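Local coordinates for protein dTDP-4-dehydrorhamnose reductase (Sulfolobus tokodaii, PDB 2GGS) that probably catalyses the NADPH-dependent reduction of dTDP-4-dehydrorhamnose to dTDP-rhamnose, with NADPH held on a Rossmann-type fold, at residues K56-I61 with I98-V103; D69-E74 with A242-D247; K166-G171 with F225-E230; Y181-A186 with E210-F215; I193-E198 with I258-F263. All blocks are in the same frame, centred on the assembly; numbering follows the deposited sequence.

Interaction 1: K56-I61 with I98-V103; sequences KRPDVI and IDSYIV
Two neighbouring parallel strands of the Rossmann sheet begin here, Val60 and Ile61 running beside Tyr101 and Ile102. Tyr101 bonds at both ends: its N gives a straight bond to Asp59 O (2.9 Å, 180° at the hydrogen), and its O accepts Ile61 N at 2.9 Å. One step on, Val103 N meets Ile61 O at 2.8 Å. Ahead of the strands a side chain takes over. Ser100 OG, anti to its own carbonyl carbon (chi1 -74°), donates to Pro58 O over 2.7 Å. At the same end Ile98 CD1 lies 3.7 Å from Pro58 CD, the two side chains crossing at about a right angle. Val60 CG2 meets the Tyr101 ring edge in its plane, 3.9 Å from Tyr101 CD2, while the phenol hydroxyl is bonded to Lys201 O. On the sheet face opposite Val60 and Tyr101, Ile61 CD1 rests against Ser100 CB. Asp99, with positive phi, ends helix 77-97 in a Schellman motif, and the chain turns straight into its strand, completing a beta-alpha-beta crossover of the dinucleotide-binding fold.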
# COMPACT_ATOMS: atom_id res chain seq x y z
N LYS A 56 4.25 -22.01 -10.36
CA LYS A 56 3.07 -22.03 -9.48
C LYS A 56 1.78 -21.74 -10.22
O LYS A 56 0.69 -22.09 -9.73
CB LYS A 56 3.24 -21.07 -8.31
CG LYS A 56 4.44 -21.37 -7.40
CD LYS A 56 4.50 -22.81 -6.87
CE LYS A 56 5.72 -22.96 -5.96
NZ LYS A 56 5.98 -24.36 -5.51
N ARG A 57 1.88 -21.08 -11.39
CA ARG A 57 0.72 -20.85 -12.26
C ARG A 57 -0.46 -20.15 -11.55
O ARG A 57 -1.60 -20.62 -11.57
CB ARG A 57 0.27 -22.17 -12.93
CG ARG A 57 1.41 -22.79 -13.80
CD ARG A 57 0.93 -23.95 -14.67
NE ARG A 57 -0.33 -23.67 -15.36
CZ ARG A 57 -0.40 -23.04 -16.53
NH1 ARG A 57 0.70 -22.60 -17.11
NH2 ARG A 57 -1.59 -22.78 -17.10
N PRO A 58 -0.19 -19.00 -10.92
CA PRO A 58 -1.37 -18.27 -10.37
C PRO A 58 -2.30 -17.76 -11.45
O PRO A 58 -1.84 -17.30 -12.50
CB PRO A 58 -0.71 -17.11 -9.59
CG PRO A 58 0.62 -16.87 -10.33
CD PRO A 58 1.08 -18.32 -10.62
N ASP A 59 -3.61 -17.83 -11.21
CA ASP A 59 -4.59 -17.23 -12.12
C ASP A 59 -4.49 -15.73 -11.97
O ASP A 59 -4.70 -14.98 -12.93
CB ASP A 59 -6.01 -17.67 -11.75
CG ASP A 59 -6.22 -19.16 -11.91
OD1 ASP A 59 -5.99 -19.70 -13.01
OD2 ASP A 59 -6.62 -19.81 -10.95
N VAL A 60 -4.16 -15.32 -10.74
CA VAL A 60 -4.15 -13.93 -10.32
C VAL A 60 -2.85 -13.66 -9.52
O VAL A 60 -2.42 -14.47 -8.71
CB VAL A 60 -5.41 -13.60 -9.46
CG1 VAL A 60 -5.31 -12.20 -8.88
CG2 VAL A 60 -6.67 -13.75 -10.33
N ILE A 61 -2.22 -12.52 -9.79
CA ILE A 61 -1.08 -12.12 -8.98
C ILE A 61 -1.46 -10.77 -8.36
O ILE A 61 -1.75 -9.85 -9.10
CB ILE A 61 0.20 -11.95 -9.83
CG1 ILE A 61 0.61 -13.29 -10.46
CG2 ILE A 61 1.37 -11.40 -8.98
CD1 ILE A 61 1.50 -13.12 -11.64
N ILE A 98 1.91 -17.01 -18.64
CA ILE A 98 0.80 -17.81 -18.14
C ILE A 98 -0.55 -17.08 -18.25
O ILE A 98 -1.59 -17.57 -17.82
CB ILE A 98 1.07 -18.34 -16.68
CG1 ILE A 98 1.27 -17.18 -15.68
CG2 ILE A 98 2.25 -19.29 -16.64
CD1 ILE A 98 1.25 -17.66 -14.22
N ASP A 99 -0.51 -15.89 -18.84
CA ASP A 99 -1.72 -15.10 -19.08
C ASP A 99 -2.42 -14.77 -17.73
O ASP A 99 -3.64 -14.81 -17.63
CB ASP A 99 -2.66 -15.82 -20.06
CG ASP A 99 -3.78 -14.94 -20.52
OD1 ASP A 99 -3.55 -13.72 -20.69
OD2 ASP A 99 -4.89 -15.44 -20.73
N SER A 100 -1.62 -14.50 -16.71
CA SER A 100 -2.16 -14.17 -15.39
C SER A 100 -2.85 -12.80 -15.37
O SER A 100 -2.51 -11.91 -16.15
CB SER A 100 -1.05 -14.11 -14.35
OG SER A 100 -0.60 -15.39 -14.01
N TYR A 101 -3.80 -12.65 -14.46
CA TYR A 101 -4.41 -11.35 -14.21
C TYR A 101 -3.52 -10.67 -13.16
O TYR A 101 -3.38 -11.16 -12.06
CB TYR A 101 -5.85 -11.53 -13.72
CG TYR A 101 -6.56 -10.29 -13.23
CD1 TYR A 101 -6.50 -9.09 -13.93
CD2 TYR A 101 -7.37 -10.35 -12.09
CE1 TYR A 101 -7.18 -7.96 -13.48
CE2 TYR A 101 -8.05 -9.22 -11.64
CZ TYR A 101 -7.96 -8.05 -12.34
OH TYR A 101 -8.62 -6.92 -11.92
N ILE A 102 -2.93 -9.54 -13.53
CA ILE A 102 -1.96 -8.87 -12.66
C ILE A 102 -2.61 -7.66 -11.96
O ILE A 102 -3.17 -6.78 -12.62
CB ILE A 102 -0.77 -8.40 -13.47
CG1 ILE A 102 -0.03 -9.63 -14.04
CG2 ILE A 102 0.17 -7.50 -12.60
CD1 ILE A 102 1.31 -9.34 -14.54
N VAL A 103 -2.54 -7.65 -10.63
CA VAL A 103 -3.07 -6.53 -9.82
C VAL A 103 -1.91 -5.93 -9.04
O VAL A 103 -1.32 -6.62 -8.19
CB VAL A 103 -4.18 -6.99 -8.81
CG1 VAL A 103 -4.67 -5.79 -7.96
CG2 VAL A 103 -5.33 -7.68 -9.56

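Interaction 2: D69-E74 with A242-D247; sequences DVDKCE and AKRPYD
Arg244 closes end-on upon Asp71, NH1 giving to OD1 at 2.9 Å and NH2 to OD2 at 3.0 Å. Both oxygens lie in the guanidinium plane, yet carboxylate and guanidinium are turned 48° apart. Asp71 OD1 also accepts Ala242 N at 3.0 Å, nearly along its C-O axis, and Ile241 N as well, so three donors grip one oxygen. Val70 packs in behind: CG1, anti to the backbone N (chi1 175°), sits over the centre of one guanidinium face and 3.7 Å from Ala242 CB. In this way helix 70-75, N-capped by Asp69 and following strand 60-63 of the Rossmann sheet, is joined to the loop after strand 231-234, with the Val70 side chain about 7 Å from the bound NADPH. A leucine in place of Arg244 would probably leave the Asp71 carboxylate without its countercharge. The Glu74 side is looser. Its OE1 is bonded to Tyr129 N, and OE2 reaches Lys243 N through a water, 2.7 Å from Glu74 OE2.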
# COMPACT_ATOMS: atom_id res chain seq x y z
N ASP A 69 9.59 1.95 3.69
CA ASP A 69 10.23 2.94 4.56
C ASP A 69 10.69 4.10 3.69
O ASP A 69 11.68 4.02 2.93
CB ASP A 69 11.40 2.33 5.32
CG ASP A 69 12.04 3.31 6.32
OD1 ASP A 69 12.18 4.53 6.04
OD2 ASP A 69 12.41 2.82 7.41
N VAL A 70 9.94 5.19 3.77
CA VAL A 70 10.15 6.34 2.90
C VAL A 70 11.56 6.95 3.02
O VAL A 70 12.18 7.29 2.01
CB VAL A 70 9.04 7.40 3.11
CG1 VAL A 70 9.32 8.65 2.31
CG2 VAL A 70 7.69 6.77 2.78
N ASP A 71 12.07 7.06 4.25
CA ASP A 71 13.38 7.70 4.43
C ASP A 71 14.50 6.80 3.97
O ASP A 71 15.45 7.28 3.36
CB ASP A 71 13.56 8.13 5.87
CG ASP A 71 12.54 9.16 6.27
OD1 ASP A 71 12.54 10.25 5.66
OD2 ASP A 71 11.70 8.82 7.13
N LYS A 72 14.34 5.51 4.20
CA LYS A 72 15.29 4.53 3.69
C LYS A 72 15.34 4.56 2.16
O LYS A 72 16.42 4.55 1.58
CB LYS A 72 14.94 3.14 4.18
CG LYS A 72 15.46 2.92 5.60
CD LYS A 72 15.39 1.46 6.04
CE LYS A 72 15.85 1.32 7.49
NZ LYS A 72 15.40 2.47 8.34
N CYS A 73 14.17 4.67 1.51
CA CYS A 73 14.14 4.76 0.04
C CYS A 73 14.93 5.98 -0.48
O CYS A 73 15.48 5.94 -1.58
CB CYS A 73 12.70 4.82 -0.52
SG CYS A 73 11.77 3.33 -0.41
N GLU A 74 14.97 7.07 0.30
CA GLU A 74 15.59 8.31 -0.14
C GLU A 74 17.11 8.18 -0.20
O GLU A 74 17.74 8.80 -1.07
CB GLU A 74 15.18 9.48 0.78
CG GLU A 74 15.45 10.84 0.21
CD GLU A 74 14.43 11.27 -0.85
OE1 GLU A 74 13.49 10.51 -1.13
OE2 GLU A 74 14.56 12.37 -1.42
N ALA A 242 13.31 12.29 3.66
CA ALA A 242 12.53 12.59 2.45
C ALA A 242 11.47 13.67 2.67
O ALA A 242 10.98 13.83 3.78
CB ALA A 242 11.90 11.31 1.91
N LYS A 243 11.13 14.41 1.62
CA LYS A 243 10.01 15.36 1.66
C LYS A 243 8.73 14.57 1.48
O LYS A 243 8.70 13.65 0.66
CB LYS A 243 10.15 16.38 0.55
CG LYS A 243 11.24 17.44 0.78
CD LYS A 243 11.91 17.91 -0.54
CE LYS A 243 13.17 17.08 -0.95
NZ LYS A 243 14.20 16.95 0.15
N ARG A 244 7.70 14.88 2.27
CA ARG A 244 6.36 14.27 2.08
C ARG A 244 5.48 15.23 1.30
O ARG A 244 5.59 16.44 1.49
CB ARG A 244 5.71 13.96 3.43
CG ARG A 244 6.00 12.56 4.01
CD ARG A 244 7.49 12.29 4.18
NE ARG A 244 7.68 11.06 4.96
CZ ARG A 244 8.87 10.67 5.44
NH1 ARG A 244 9.95 11.41 5.20
NH2 ARG A 244 8.98 9.55 6.14
N PRO A 245 4.58 14.71 0.44
CA PRO A 245 3.61 15.58 -0.26
C PRO A 245 2.67 16.24 0.74
O PRO A 245 2.24 15.61 1.69
CB PRO A 245 2.85 14.61 -1.20
CG PRO A 245 3.06 13.24 -0.60
CD PRO A 245 4.43 13.29 0.05
N TYR A 246 2.39 17.52 0.54
CA TYR A 246 1.49 18.26 1.46
C TYR A 246 0.08 17.67 1.58
O TYR A 246 -0.37 17.40 2.69
CB TYR A 246 1.39 19.72 1.05
CG TYR A 246 0.46 20.50 1.95
CD1 TYR A 246 0.79 20.73 3.29
CD2 TYR A 246 -0.76 20.96 1.48
CE1 TYR A 246 -0.07 21.42 4.14
CE2 TYR A 246 -1.64 21.66 2.32
CZ TYR A 246 -1.27 21.89 3.64
OH TYR A 246 -2.11 22.60 4.49
N ASP A 247 -0.58 17.47 0.46
CA ASP A 247 -1.90 16.86 0.42
C ASP A 247 -1.91 15.77 -0.62
O ASP A 247 -2.12 16.04 -1.81
CB ASP A 247 -2.99 17.90 0.11
CG ASP A 247 -4.38 17.32 0.20
OD1 ASP A 247 -4.50 16.07 0.23
OD2 ASP A 247 -5.36 18.09 0.28
O HOH W 1 12.39 13.93 -0.92

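Interaction 3: K166-G171 with F225-E230; sequences KTLKEG and FNLPGE
Leu168 and Leu227 face each other where helix 160-169 ends in a Schellman motif, with Gly171 at the C-prime position and its N bonded to Leu168 O. Leu227, its CG anti to the carbonyl carbon (chi1 -68°), splits its methyls between two helix residues: CD1 meets Leu168 CB at 3.8 Å, and CD2 lies 4.0 Å from Lys169 CB, with the Lys169 and Leu227 side chains crossing obliquely. Leu168 CD2 in turn lies against the backbone of the loop, 3.4 Å from Gly229 O and just as near to Glu230 O, and the Leu168 side chain also touches Val174 of strand 174-177. The Pro228 ring sits against the helix end, its CD 3.2 Å from Leu168 O. Gly229 has positive phi, which favours glycine, and its backbone passes so close that a CB would fall against Leu168 O. The contact thus joins the end of helix 160-169 to the turn that links helix 214-224 with strand 231-234, away from the cofactor. No direct hydrogen bond spans the two segments; a water does, giving to Gly171 O at 2.9 Å and accepting from Glu230 N at 3.1 Å.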
# COMPACT_ATOMS: atom_id res chain seq x y z
N LYS A 166 1.02 4.23 20.24
CA LYS A 166 2.16 3.77 21.06
C LYS A 166 2.89 4.94 21.71
O LYS A 166 3.21 4.89 22.89
CB LYS A 166 3.14 2.89 20.26
CG LYS A 166 2.45 1.85 19.37
CD LYS A 166 3.27 0.58 19.13
CE LYS A 166 2.56 -0.64 19.73
NZ LYS A 166 2.99 -1.93 19.10
N THR A 167 3.12 6.01 20.95
CA THR A 167 3.82 7.20 21.45
C THR A 167 3.03 7.89 22.58
O THR A 167 3.59 8.16 23.66
CB THR A 167 4.13 8.18 20.30
OG1 THR A 167 4.97 7.52 19.35
CG2 THR A 167 4.84 9.43 20.79
N LEU A 168 1.74 8.16 22.33
CA LEU A 168 0.90 8.89 23.30
C LEU A 168 0.65 8.09 24.57
O LEU A 168 0.58 8.68 25.64
CB LEU A 168 -0.45 9.32 22.71
CG LEU A 168 -0.43 10.33 21.55
CD1 LEU A 168 -1.87 10.70 21.12
CD2 LEU A 168 0.39 11.58 21.86
N LYS A 169 0.52 6.77 24.42
CA LYS A 169 0.29 5.84 25.53
C LYS A 169 1.45 5.91 26.52
O LYS A 169 1.24 5.83 27.73
CB LYS A 169 0.13 4.42 24.98
CG LYS A 169 -0.40 3.37 25.96
CD LYS A 169 -0.21 1.98 25.37
CE LYS A 169 -0.08 0.92 26.46
NZ LYS A 169 -1.35 0.56 27.14
N GLU A 170 2.67 6.09 25.99
CA GLU A 170 3.87 6.17 26.83
C GLU A 170 4.13 7.61 27.30
O GLU A 170 5.19 7.92 27.87
CB GLU A 170 5.11 5.50 26.16
CG GLU A 170 5.78 6.31 25.03
CD GLU A 170 6.81 5.52 24.17
OE1 GLU A 170 7.82 5.03 24.72
OE2 GLU A 170 6.62 5.40 22.92
N GLY A 171 3.15 8.50 27.09
CA GLY A 171 3.24 9.89 27.54
C GLY A 171 4.10 10.79 26.68
O GLY A 171 4.31 11.97 27.01
N PHE A 225 -9.03 7.05 23.05
CA PHE A 225 -8.48 6.15 24.08
C PHE A 225 -7.96 6.87 25.31
O PHE A 225 -7.20 6.30 26.11
CB PHE A 225 -7.39 5.27 23.46
CG PHE A 225 -7.86 4.52 22.24
CD1 PHE A 225 -8.82 3.53 22.37
CD2 PHE A 225 -7.36 4.82 20.97
CE1 PHE A 225 -9.29 2.83 21.26
CE2 PHE A 225 -7.81 4.12 19.84
CZ PHE A 225 -8.80 3.11 20.01
N ASN A 226 -8.38 8.13 25.47
CA ASN A 226 -7.95 9.02 26.56
C ASN A 226 -6.47 8.94 26.84
O ASN A 226 -6.04 8.90 28.00
CB ASN A 226 -8.73 8.75 27.87
CG ASN A 226 -10.20 8.51 27.63
OD1 ASN A 226 -10.97 9.43 27.35
ND2 ASN A 226 -10.59 7.26 27.76
N LEU A 227 -5.69 8.91 25.76
CA LEU A 227 -4.26 8.74 25.88
C LEU A 227 -3.65 10.02 26.42
O LEU A 227 -4.16 11.11 26.14
CB LEU A 227 -3.64 8.38 24.52
CG LEU A 227 -3.98 7.01 23.92
CD1 LEU A 227 -3.28 6.81 22.57
CD2 LEU A 227 -3.61 5.83 24.86
N PRO A 228 -2.56 9.89 27.20
CA PRO A 228 -1.86 11.09 27.66
C PRO A 228 -0.96 11.55 26.53
O PRO A 228 -1.21 11.20 25.37
CB PRO A 228 -1.04 10.58 28.86
CG PRO A 228 -0.79 9.10 28.58
CD PRO A 228 -1.94 8.64 27.68
N GLY A 229 0.06 12.34 26.83
CA GLY A 229 1.02 12.67 25.78
C GLY A 229 0.44 13.64 24.79
O GLY A 229 -0.74 13.56 24.44
N GLU A 230 1.26 14.55 24.31
CA GLU A 230 0.79 15.67 23.53
C GLU A 230 0.90 15.43 22.04
O GLU A 230 1.79 14.71 21.57
CB GLU A 230 1.60 16.91 23.91
CG GLU A 230 1.27 18.16 23.10
CD GLU A 230 2.12 19.36 23.46
OE1 GLU A 230 3.17 19.18 24.14
OE2 GLU A 230 1.75 20.49 23.04
O HOH W 2 3.99 14.53 25.70

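Interaction 4: Y181-A186 with E210-F215; sequences YSPISA and ERISRF
Arg214 lays its guanidinium flat on one face of the Tyr181 ring, the planes 16° apart and Arg214 CZ 4.1 Å from the ring centroid, a stacked cation-pi pair. CZ sits toward the rim of the ring, nearest CG and CD1, while Arg214 NH1 lies 3.7 Å from Tyr181 CB. On the opposite face Pro183 CD is over the ring centre. With CG in the crowded position between backbone N and carbonyl carbon (chi1 69°), the Tyr181 ring starts out between the Arg214 guanidinium and Pro183. The same Pro183 CD meets Ile212 CG2 at 3.6 Å, the two side chains crossing at about a right angle. Behind these side chains, Tyr181 and Ile212 form an antiparallel hydrogen-bonded pair, the core of a small two-stranded sheet (180-181 with 212-213): Tyr181 N gives to Ile212 O at 3.0 Å and Ile212 N to Tyr181 O at 2.9 Å. An alanine in place of Arg214 would probably leave one face of the Tyr181 ring without its flat cationic cover and the ring less firmly held. Further out, Ser213 N-caps helix 214-224, on whose first turn the arginine stands, and Phe160 touches both Tyr181 and Arg214. The Tyr181 side chain is about 6 Å from the bound NADPH. At the far end a water links Pro183 O (2.7 Å) to Glu210 N, and the Glu210 carboxylate pairs with Arg256.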
# COMPACT_ATOMS: atom_id res chain seq x y z
N TYR A 181 -3.62 13.18 4.11
CA TYR A 181 -3.87 12.09 3.18
C TYR A 181 -5.15 11.30 3.35
O TYR A 181 -6.12 11.82 3.91
CB TYR A 181 -2.61 11.18 3.44
CG TYR A 181 -2.54 10.45 4.82
CD1 TYR A 181 -3.03 11.05 6.00
CD2 TYR A 181 -1.93 9.20 4.93
CE1 TYR A 181 -2.98 10.40 7.23
CE2 TYR A 181 -1.84 8.54 6.17
CZ TYR A 181 -2.37 9.13 7.32
OH TYR A 181 -2.33 8.45 8.52
N SER A 182 -5.18 10.04 2.88
CA SER A 182 -6.41 9.28 2.91
C SER A 182 -6.23 7.85 3.49
O SER A 182 -6.37 6.86 2.78
CB SER A 182 -7.04 9.22 1.49
OG SER A 182 -6.06 8.92 0.55
N PRO A 183 -5.97 7.76 4.80
CA PRO A 183 -5.57 6.48 5.39
C PRO A 183 -6.68 5.44 5.31
O PRO A 183 -7.86 5.75 5.55
CB PRO A 183 -5.27 6.85 6.85
CG PRO A 183 -6.12 8.11 7.11
CD PRO A 183 -6.00 8.85 5.81
N ILE A 184 -6.33 4.20 4.95
CA ILE A 184 -7.25 3.09 4.92
C ILE A 184 -6.64 1.96 5.74
O ILE A 184 -5.41 1.74 5.68
CB ILE A 184 -7.53 2.66 3.43
CG1 ILE A 184 -8.62 1.57 3.30
CG2 ILE A 184 -6.15 2.28 2.68
CD1 ILE A 184 -9.04 1.33 1.85
N SER A 185 -7.45 1.25 6.51
CA SER A 185 -6.93 0.07 7.23
C SER A 185 -6.57 -1.01 6.25
O SER A 185 -7.19 -1.16 5.18
CB SER A 185 -7.91 -0.50 8.24
OG SER A 185 -9.09 -0.93 7.59
N ALA A 186 -5.54 -1.79 6.59
CA ALA A 186 -5.26 -2.93 5.73
C ALA A 186 -6.46 -3.82 5.48
O ALA A 186 -6.61 -4.30 4.36
CB ALA A 186 -4.07 -3.76 6.30
N GLU A 210 -10.99 8.52 3.70
CA GLU A 210 -11.44 9.91 3.60
C GLU A 210 -10.25 10.83 3.87
O GLU A 210 -9.35 10.50 4.68
CB GLU A 210 -12.53 10.16 4.65
CG GLU A 210 -13.77 9.31 4.49
CD GLU A 210 -14.87 10.05 3.74
OE1 GLU A 210 -15.91 9.42 3.47
OE2 GLU A 210 -14.68 11.24 3.38
N ARG A 211 -10.22 11.97 3.19
CA ARG A 211 -9.16 12.97 3.40
C ARG A 211 -9.13 13.46 4.86
O ARG A 211 -10.16 13.86 5.39
CB ARG A 211 -9.37 14.16 2.47
CG ARG A 211 -8.38 15.34 2.69
CD ARG A 211 -8.69 16.44 1.63
NE ARG A 211 -7.80 17.59 1.68
CZ ARG A 211 -7.93 18.63 2.50
NH1 ARG A 211 -8.95 18.68 3.35
NH2 ARG A 211 -7.06 19.63 2.44
N ILE A 212 -7.96 13.41 5.50
CA ILE A 212 -7.81 13.86 6.87
C ILE A 212 -6.39 14.35 7.10
O ILE A 212 -5.46 13.91 6.42
CB ILE A 212 -8.16 12.70 7.88
CG1 ILE A 212 -8.43 13.21 9.31
CG2 ILE A 212 -7.04 11.63 7.88
CD1 ILE A 212 -8.91 12.11 10.29
N SER A 213 -6.23 15.30 8.03
CA SER A 213 -4.90 15.77 8.38
C SER A 213 -4.27 14.81 9.40
O SER A 213 -4.99 14.14 10.16
CB SER A 213 -4.96 17.23 8.92
OG SER A 213 -5.51 17.27 10.24
N ARG A 214 -2.94 14.76 9.45
CA ARG A 214 -2.32 13.92 10.47
C ARG A 214 -2.68 14.38 11.87
O ARG A 214 -2.86 13.57 12.78
CB ARG A 214 -0.79 13.95 10.32
CG ARG A 214 -0.26 12.94 9.29
CD ARG A 214 -0.31 13.44 7.91
NE ARG A 214 0.45 12.58 6.98
CZ ARG A 214 0.42 12.71 5.66
NH1 ARG A 214 -0.33 13.65 5.08
NH2 ARG A 214 1.15 11.89 4.91
N PHE A 215 -2.78 15.70 12.03
CA PHE A 215 -3.07 16.32 13.33
C PHE A 215 -4.44 15.87 13.82
O PHE A 215 -4.59 15.38 14.95
CB PHE A 215 -3.02 17.84 13.21
CG PHE A 215 -3.10 18.58 14.54
CD1 PHE A 215 -2.17 18.34 15.55
CD2 PHE A 215 -4.08 19.55 14.74
CE1 PHE A 215 -2.23 19.01 16.80
CE2 PHE A 215 -4.15 20.25 15.97
CZ PHE A 215 -3.20 19.98 16.99
O HOH W 3 -10.31 6.71 6.21

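Interaction 5: I193-E198 with I258-F263; sequences ILELLE and ILSTDF
Glu195 reaches Ser260 and Thr261 by an extended chain: chi1, at -99°, is off a staggered position, CD then runs on nearly anti (chi2 -168°), and the carboxylate arrives at two consecutive backbone N-H groups. OE1 takes Ser260 N at 2.8 Å on its syn lone pair, the bond nearly straight at 169°. OE2 takes Thr261 N at 3.2 Å, also on the syn side and a little out of the carboxylate plane. The carboxylate is therefore gripped at both oxygens, which fixes its rotation. Thr261 packs tightly beside it, CG2 only 3.1 Å from Glu195 OE2. Glu195 stands on helix 186-199, which leads into strand 203-206 at the edge of the Rossmann sheet; the two bonds hold to it the loop that begins as helix 253-258 ends, Leu259 being the first residue past the helix. Beside the polar grip lies an apolar patch. Leu259 CD2 lies 3.7 Å from Glu195 CB and 3.7 Å from Leu196 CD2, and the Leu196 and Leu259 side chains cross at about a right angle. Leu196 CD2 also reaches Ile258 CG2, a longer contact at 4.3 Å. Leu259 and Phe263 both touch Ala192 one turn back, extending the same seam along the helix, while Ile193 points away from the loop and touches Leu12 and Leu16 of helix 11-20.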
# COMPACT_ATOMS: atom_id res chain seq x y z
N ILE A 193 -10.10 -5.04 -2.41
CA ILE A 193 -9.36 -5.73 -3.44
C ILE A 193 -10.03 -7.06 -3.80
O ILE A 193 -10.18 -7.37 -5.00
CB ILE A 193 -7.86 -5.89 -3.03
CG1 ILE A 193 -7.18 -4.51 -3.05
CG2 ILE A 193 -7.12 -6.90 -3.99
CD1 ILE A 193 -5.78 -4.44 -2.35
N LEU A 194 -10.51 -7.80 -2.79
CA LEU A 194 -11.29 -9.02 -3.03
C LEU A 194 -12.47 -8.75 -3.97
O LEU A 194 -12.71 -9.51 -4.91
CB LEU A 194 -11.82 -9.60 -1.74
CG LEU A 194 -11.80 -11.13 -1.61
CD1 LEU A 194 -12.47 -11.62 -0.35
CD2 LEU A 194 -12.37 -11.83 -2.82
N GLU A 195 -13.22 -7.69 -3.71
CA GLU A 195 -14.37 -7.35 -4.60
C GLU A 195 -13.92 -7.06 -6.02
O GLU A 195 -14.55 -7.46 -7.01
CB GLU A 195 -15.11 -6.12 -4.07
CG GLU A 195 -16.34 -6.40 -3.28
CD GLU A 195 -17.15 -5.16 -3.07
OE1 GLU A 195 -17.94 -4.80 -3.97
OE2 GLU A 195 -16.98 -4.54 -2.00
N LEU A 196 -12.82 -6.32 -6.12
CA LEU A 196 -12.28 -5.93 -7.42
C LEU A 196 -11.87 -7.13 -8.25
O LEU A 196 -12.09 -7.16 -9.46
CB LEU A 196 -11.09 -4.98 -7.23
CG LEU A 196 -11.49 -3.53 -6.94
CD1 LEU A 196 -10.28 -2.66 -6.57
CD2 LEU A 196 -12.26 -2.95 -8.12
N LEU A 197 -11.27 -8.12 -7.58
CA LEU A 197 -10.80 -9.35 -8.21
C LEU A 197 -11.88 -10.06 -8.98
O LEU A 197 -11.68 -10.39 -10.16
CB LEU A 197 -10.27 -10.33 -7.15
CG LEU A 197 -8.93 -9.96 -6.55
CD1 LEU A 197 -8.27 -11.20 -5.97
CD2 LEU A 197 -8.03 -9.33 -7.60
N GLU A 198 -12.99 -10.32 -8.28
CA GLU A 198 -14.14 -10.99 -8.86
C GLU A 198 -14.52 -10.29 -10.15
O GLU A 198 -14.85 -10.94 -11.12
CB GLU A 198 -15.37 -11.06 -7.89
CG GLU A 198 -15.25 -10.33 -6.53
CD GLU A 198 -16.55 -9.58 -6.06
OE1 GLU A 198 -17.12 -9.97 -4.99
OE2 GLU A 198 -16.97 -8.59 -6.73
N ILE A 258 -18.24 1.52 -7.89
CA ILE A 258 -18.07 0.12 -8.27
C ILE A 258 -18.31 -0.86 -7.12
O ILE A 258 -18.94 -1.92 -7.27
CB ILE A 258 -16.65 -0.08 -8.83
CG1 ILE A 258 -16.52 0.61 -10.18
CG2 ILE A 258 -16.28 -1.58 -8.92
CD1 ILE A 258 -15.10 1.04 -10.53
N LEU A 259 -17.77 -0.52 -5.96
CA LEU A 259 -17.73 -1.46 -4.87
C LEU A 259 -18.90 -1.28 -3.91
O LEU A 259 -19.36 -0.16 -3.64
CB LEU A 259 -16.40 -1.32 -4.13
CG LEU A 259 -15.18 -1.49 -5.04
CD1 LEU A 259 -13.93 -1.31 -4.22
CD2 LEU A 259 -15.15 -2.85 -5.76
N SER A 260 -19.38 -2.41 -3.39
CA SER A 260 -20.48 -2.37 -2.42
C SER A 260 -20.04 -1.90 -1.04
O SER A 260 -20.74 -1.09 -0.40
CB SER A 260 -21.15 -3.73 -2.30
OG SER A 260 -21.59 -4.12 -3.58
N THR A 261 -18.88 -2.40 -0.62
CA THR A 261 -18.35 -2.21 0.73
C THR A 261 -17.84 -0.80 1.03
O THR A 261 -17.23 -0.16 0.17
CB THR A 261 -17.19 -3.21 1.02
OG1 THR A 261 -16.98 -3.30 2.44
CG2 THR A 261 -15.84 -2.81 0.30
N ASP A 262 -18.12 -0.31 2.24
CA ASP A 262 -17.58 0.98 2.68
C ASP A 262 -16.13 0.73 3.11
O ASP A 262 -15.88 0.35 4.25
CB ASP A 262 -18.39 1.57 3.86
CG ASP A 262 -17.80 2.86 4.38
OD1 ASP A 262 -16.65 3.17 4.05
OD2 ASP A 262 -18.49 3.63 5.11
N PHE A 263 -15.21 0.97 2.19
CA PHE A 263 -13.78 0.80 2.43
C PHE A 263 -13.15 2.08 2.94
O PHE A 263 -11.97 2.09 3.24
CB PHE A 263 -13.09 0.35 1.13
CG PHE A 263 -13.25 1.32 -0.01
CD1 PHE A 263 -12.44 2.45 -0.13
CD2 PHE A 263 -14.26 1.13 -0.96
CE1 PHE A 263 -12.59 3.35 -1.20
CE2 PHE A 263 -14.39 2.02 -2.04
CZ PHE A 263 -13.61 3.13 -2.13

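How the interactions relate
From the N terminus, interaction 1 closes first, around the helices between strands 60-63 and 101-107. Interaction 2 opens inside that loop at helix 70-75, so the two cross, and its own long loop closes only at 242-247. Within it lies interaction 3, and within interaction 3 lies interaction 4. Interaction 5 opens at 193-198 and closes last, crossing interactions 2, 3 and 4. Interaction 1 meets interaction 5 where Leu197 packs on Tyr101 and Val103 of the central sheet. Interaction 4 touches interaction 2 through the salt bridge of Arg211 with Asp247, and interaction 5 through Ile184 against Phe263. Interaction 3 touches none of the others.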